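PHOX (Pseudomonas fluorescens, PDB 4A9V) hydrolyses phosphate monoesters as an alkaline phosphatase, using a complex iron-calcium cofactor held within its beta-propeller. Local coordinates at residues 71-76 against 81-86. Sequence-based numbering, arbitrary orientation.
With EDO (1,2-ethanediol), chain O.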
ATOM      1  N   MET A  71      -3.575  -6.439  -0.359  1.00  5.70           N
ATOM      2  CA  MET A  71      -3.842  -7.817  -0.744  1.00  6.13           C
ATOM      3  C   MET A  71      -4.738  -7.867  -1.965  1.00  5.71           C
ATOM      4  O   MET A  71      -5.571  -6.985  -2.201  1.00  6.05           O
ATOM      5  CB  MET A  71      -4.491  -8.587   0.403  1.00  6.55           C
ATOM      6  CG  MET A  71      -5.789  -7.991   0.895  1.00  7.53           C
ATOM      7  SD  MET A  71      -6.397  -8.905   2.334  1.00  8.31           S
ATOM      8  CE  MET A  71      -7.845  -7.942   2.733  1.00  9.20           C
ATOM      9  N   SER A  72      -4.596  -8.951  -2.708  1.00  5.81           N
ATOM     10  CA  SER A  72      -5.473  -9.243  -3.833  1.00  6.33           C
ATOM     11  C   SER A  72      -5.969 -10.680  -3.752  1.00  6.19           C
ATOM     12  O   SER A  72      -5.252 -11.582  -3.297  1.00  7.48           O
ATOM     13  CB  SER A  72      -4.732  -9.057  -5.162  1.00  6.79           C
ATOM     14  OG  SER A  72      -4.402  -7.705  -5.418  1.00  6.77           O
ATOM     15  N   LEU A  73      -7.147 -10.894  -4.330  1.00  6.83           N
ATOM     16  CA  LEU A  73      -7.728 -12.213  -4.489  1.00  7.37           C
ATOM     17  C   LEU A  73      -7.725 -12.591  -5.974  1.00  7.51           C
ATOM     18  O   LEU A  73      -8.108 -11.790  -6.835  1.00  9.28           O
ATOM     19  CB  LEU A  73      -9.151 -12.230  -3.915  1.00  7.25           C
ATOM     20  CG  LEU A  73      -9.887 -13.566  -3.993  1.00  8.68           C
ATOM     21  CD1 LEU A  73     -10.845 -13.726  -2.826  1.00 10.72           C
ATOM     22  CD2 LEU A  73     -10.635 -13.733  -5.306  1.00  9.56           C
ATOM     23  N   PHE A  74      -7.300 -13.821  -6.247  1.00  6.56           N
ATOM     24  CA  PHE A  74      -7.236 -14.381  -7.588  1.00  7.76           C
ATOM     25  C   PHE A  74      -8.201 -15.551  -7.680  1.00  8.04           C
ATOM     26  O   PHE A  74      -8.058 -16.545  -6.980  1.00  8.55           O
ATOM     27  CB  PHE A  74      -5.815 -14.878  -7.883  1.00  7.72           C
ATOM     28  CG  PHE A  74      -4.788 -13.780  -7.938  1.00  7.37           C
ATOM     29  CD1 PHE A  74      -4.222 -13.271  -6.779  1.00  7.08           C
ATOM     30  CD2 PHE A  74      -4.404 -13.238  -9.155  1.00  8.40           C
ATOM     31  CE1 PHE A  74      -3.310 -12.232  -6.835  1.00  7.20           C
ATOM     32  CE2 PHE A  74      -3.493 -12.194  -9.215  1.00  8.78           C
ATOM     33  CZ  PHE A  74      -2.949 -11.692  -8.051  1.00  7.90           C
ATOM     34  N   GLU A  75      -9.178 -15.439  -8.568  1.00 10.09           N
ATOM     35  CA  GLU A  75     -10.055 -16.551  -8.956  0.50 11.21           C
ATOM     36  C   GLU A  75      -9.219 -17.765  -9.305  1.00 10.37           C
ATOM     37  O   GLU A  75      -8.255 -17.631 -10.040  1.00 11.94           O
ATOM     38  CB  GLU A  75     -10.858 -16.159 -10.198  0.50 17.13           C
ATOM     39  CG  GLU A  75     -11.934 -15.120  -9.942  0.50 22.18           C
ATOM     40  CD  GLU A  75     -12.414 -14.450 -11.215  0.50 53.24           C
ATOM     41  OE1 GLU A  75     -13.161 -15.093 -11.980  0.50 79.63           O
ATOM     42  OE2 GLU A  75     -12.050 -13.277 -11.445  0.50104.24           O
ATOM     43  N   PHE A  76      -9.610 -18.948  -8.853  1.00 10.97           N
ATOM     44  CA  PHE A  76      -8.891 -20.153  -9.204  1.00 10.03           C
ATOM     45  C   PHE A  76      -9.471 -20.732 -10.494  1.00  9.35           C
ATOM     46  O   PHE A  76     -10.643 -21.080 -10.540  1.00  9.67           O
ATOM     47  CB  PHE A  76      -9.003 -21.170  -8.066  1.00 11.12           C
ATOM     48  CG  PHE A  76      -7.924 -22.207  -8.077  1.00 10.27           C
ATOM     49  CD1 PHE A  76      -7.972 -23.257  -8.973  1.00 11.96           C
ATOM     50  CD2 PHE A  76      -6.824 -22.089  -7.246  1.00 13.32           C
ATOM     51  CE1 PHE A  76      -6.945 -24.176  -9.043  1.00 14.73           C
ATOM     52  CE2 PHE A  76      -5.795 -23.015  -7.298  1.00 14.68           C
ATOM     53  CZ  PHE A  76      -5.869 -24.071  -8.186  1.00 17.17           C
ATOM     54  N   ASN A  81     -15.198 -22.431  -6.139  1.00  9.06           N
ATOM     55  CA  ASN A  81     -15.118 -22.478  -4.677  1.00  9.07           C
ATOM     56  C   ASN A  81     -13.698 -22.479  -4.128  1.00  9.85           C
ATOM     57  O   ASN A  81     -13.483 -22.771  -2.958  1.00 10.93           O
ATOM     58  CB  ASN A  81     -15.899 -23.672  -4.136  1.00 10.93           C
ATOM     59  CG  ASN A  81     -17.393 -23.488  -4.261  1.00 12.78           C
ATOM     60  OD1 ASN A  81     -17.891 -22.368  -4.260  1.00 14.11           O
ATOM     61  ND2 ASN A  81     -18.112 -24.585  -4.377  1.00 25.77           N
ATOM     62  N   ARG A  82     -12.752 -22.066  -4.963  1.00 10.35           N
ATOM     63  CA  ARG A  82     -11.351 -21.918  -4.554  0.50  8.55           C
ATOM     64  C   ARG A  82     -10.866 -20.548  -5.014  1.00  8.02           C
ATOM     65  O   ARG A  82     -11.310 -20.038  -6.042  1.00  8.72           O
ATOM     66  CB  ARG A  82     -10.452 -22.998  -5.184  0.50  8.04           C
ATOM     67  CG  ARG A  82     -10.712 -24.434  -4.745  0.50  9.13           C
ATOM     68  CD  ARG A  82      -9.787 -25.411  -5.465  0.50  9.57           C
ATOM     69  NE  ARG A  82      -8.442 -25.421  -4.894  0.50  9.09           N
ATOM     70  CZ  ARG A  82      -7.432 -26.134  -5.374  0.50  8.68           C
ATOM     71  NH1 ARG A  82      -7.616 -26.910  -6.434  0.50 12.35           N
ATOM     72  NH2 ARG A  82      -6.226 -26.032  -4.827  0.50  8.85           N
ATOM     73  N   ALA A  83      -9.886 -19.998  -4.302  1.00  7.35           N
ATOM     74  CA  ALA A  83      -9.219 -18.766  -4.726  1.00  7.15           C
ATOM     75  C   ALA A  83      -7.864 -18.720  -4.047  1.00  7.46           C
ATOM     76  O   ALA A  83      -7.643 -19.395  -3.040  1.00  7.74           O
ATOM     77  CB  ALA A  83     -10.042 -17.543  -4.355  1.00  8.14           C
ATOM     78  N   LEU A  84      -6.951 -17.931  -4.599  1.00  6.85           N
ATOM     79  CA  LEU A  84      -5.723 -17.595  -3.899  1.00  6.92           C
ATOM     80  C   LEU A  84      -5.790 -16.142  -3.468  1.00  7.01           C
ATOM     81  O   LEU A  84      -6.329 -15.301  -4.172  1.00  9.37           O
ATOM     82  CB  LEU A  84      -4.486 -17.814  -4.782  1.00  7.55           C
ATOM     83  CG  LEU A  84      -4.303 -19.218  -5.356  1.00  8.15           C
ATOM     84  CD1 LEU A  84      -2.965 -19.280  -6.074  1.00  9.83           C
ATOM     85  CD2 LEU A  84      -4.378 -20.282  -4.268  1.00  9.28           C
ATOM     86  N   MET A  85      -5.195 -15.844  -2.320  1.00  6.72           N
ATOM     87  CA  MET A  85      -4.990 -14.469  -1.907  1.00  7.22           C
ATOM     88  C   MET A  85      -3.507 -14.240  -1.688  1.00  7.13           C
ATOM     89  O   MET A  85      -2.828 -15.083  -1.109  1.00  8.31           O
ATOM     90  CB  MET A  85      -5.762 -14.186  -0.620  1.00  7.62           C
ATOM     91  CG  MET A  85      -7.256 -14.277  -0.814  1.00  8.44           C
ATOM     92  SD  MET A  85      -8.237 -13.951   0.667  1.00 10.37           S
ATOM     93  CE  MET A  85      -8.033 -12.181   0.850  1.00 12.03           C
ATOM     94  N   ALA A  86      -3.002 -13.115  -2.182  1.00  6.47           N
ATOM     95  CA  ALA A  86      -1.650 -12.690  -1.893  1.00  6.15           C
ATOM     96  C   ALA A  86      -1.764 -11.463  -1.008  1.00  5.83           C
ATOM     97  O   ALA A  86      -2.450 -10.494  -1.359  1.00  6.53           O
ATOM     98  CB  ALA A  86      -0.915 -12.352  -3.180  1.00  7.03           C
TER
HETATM   99  C1  EDO O 909      -9.029 -13.644 -11.197  1.00 69.39           C
HETATM  100  O1  EDO O 909      -9.602 -13.061  -9.899  1.00119.84           O
HETATM  101  C2  EDO O 909      -7.600 -13.120 -11.385  1.00 27.47           C
HETATM  102  O2  EDO O 909      -6.805 -14.115 -12.056  1.00 88.67           O
HETATM  103  O   HOH W   1     -12.706 -18.435  -7.772  1.00 16.52           O
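Phe74 and Leu84 join strands 71-76 and 82-86 as a hydrogen-bonded antiparallel pair, Phe74 N to Leu84 O spanning 2.7 Å at a nearly straight 174°, and Ser72 with Ala86 repeats the pattern. The two strands form a beta hairpin at the edge of a four-stranded antiparallel sheet of the propeller. Near the turn the pairing slackens: Phe76 N reaches Arg82 O only weakly, and a water donates to that same oxygen. On the face of Leu73 and Met85, Leu73 CD1 lies against Met85 CG, and Leu73 CD2 reaches Ala83 CB at 4.0 Å; Met71 SD lies beside Met85 CE at 4.0 Å, and both side chains touch Phe546 of strand 544-550. On the other, the Phe74 ring turns its edge to Leu84 O and packs against Tyr189. Phe76 swings its ring alongside Arg82 because chi1 (-158°) sets CG roughly opposite the backbone N; the guanidinium stacks on it, planes 18° apart, in a cation-pi contact, and Glu123 holds Arg82 NE in a salt bridge. A serine in place of Phe76 would probably leave the guanidinium without its aromatic platform, held by polar partners such as Glu123. At the ring's edge, Phe76 CD2 touches Leu84 CD2 at 4.3 Å.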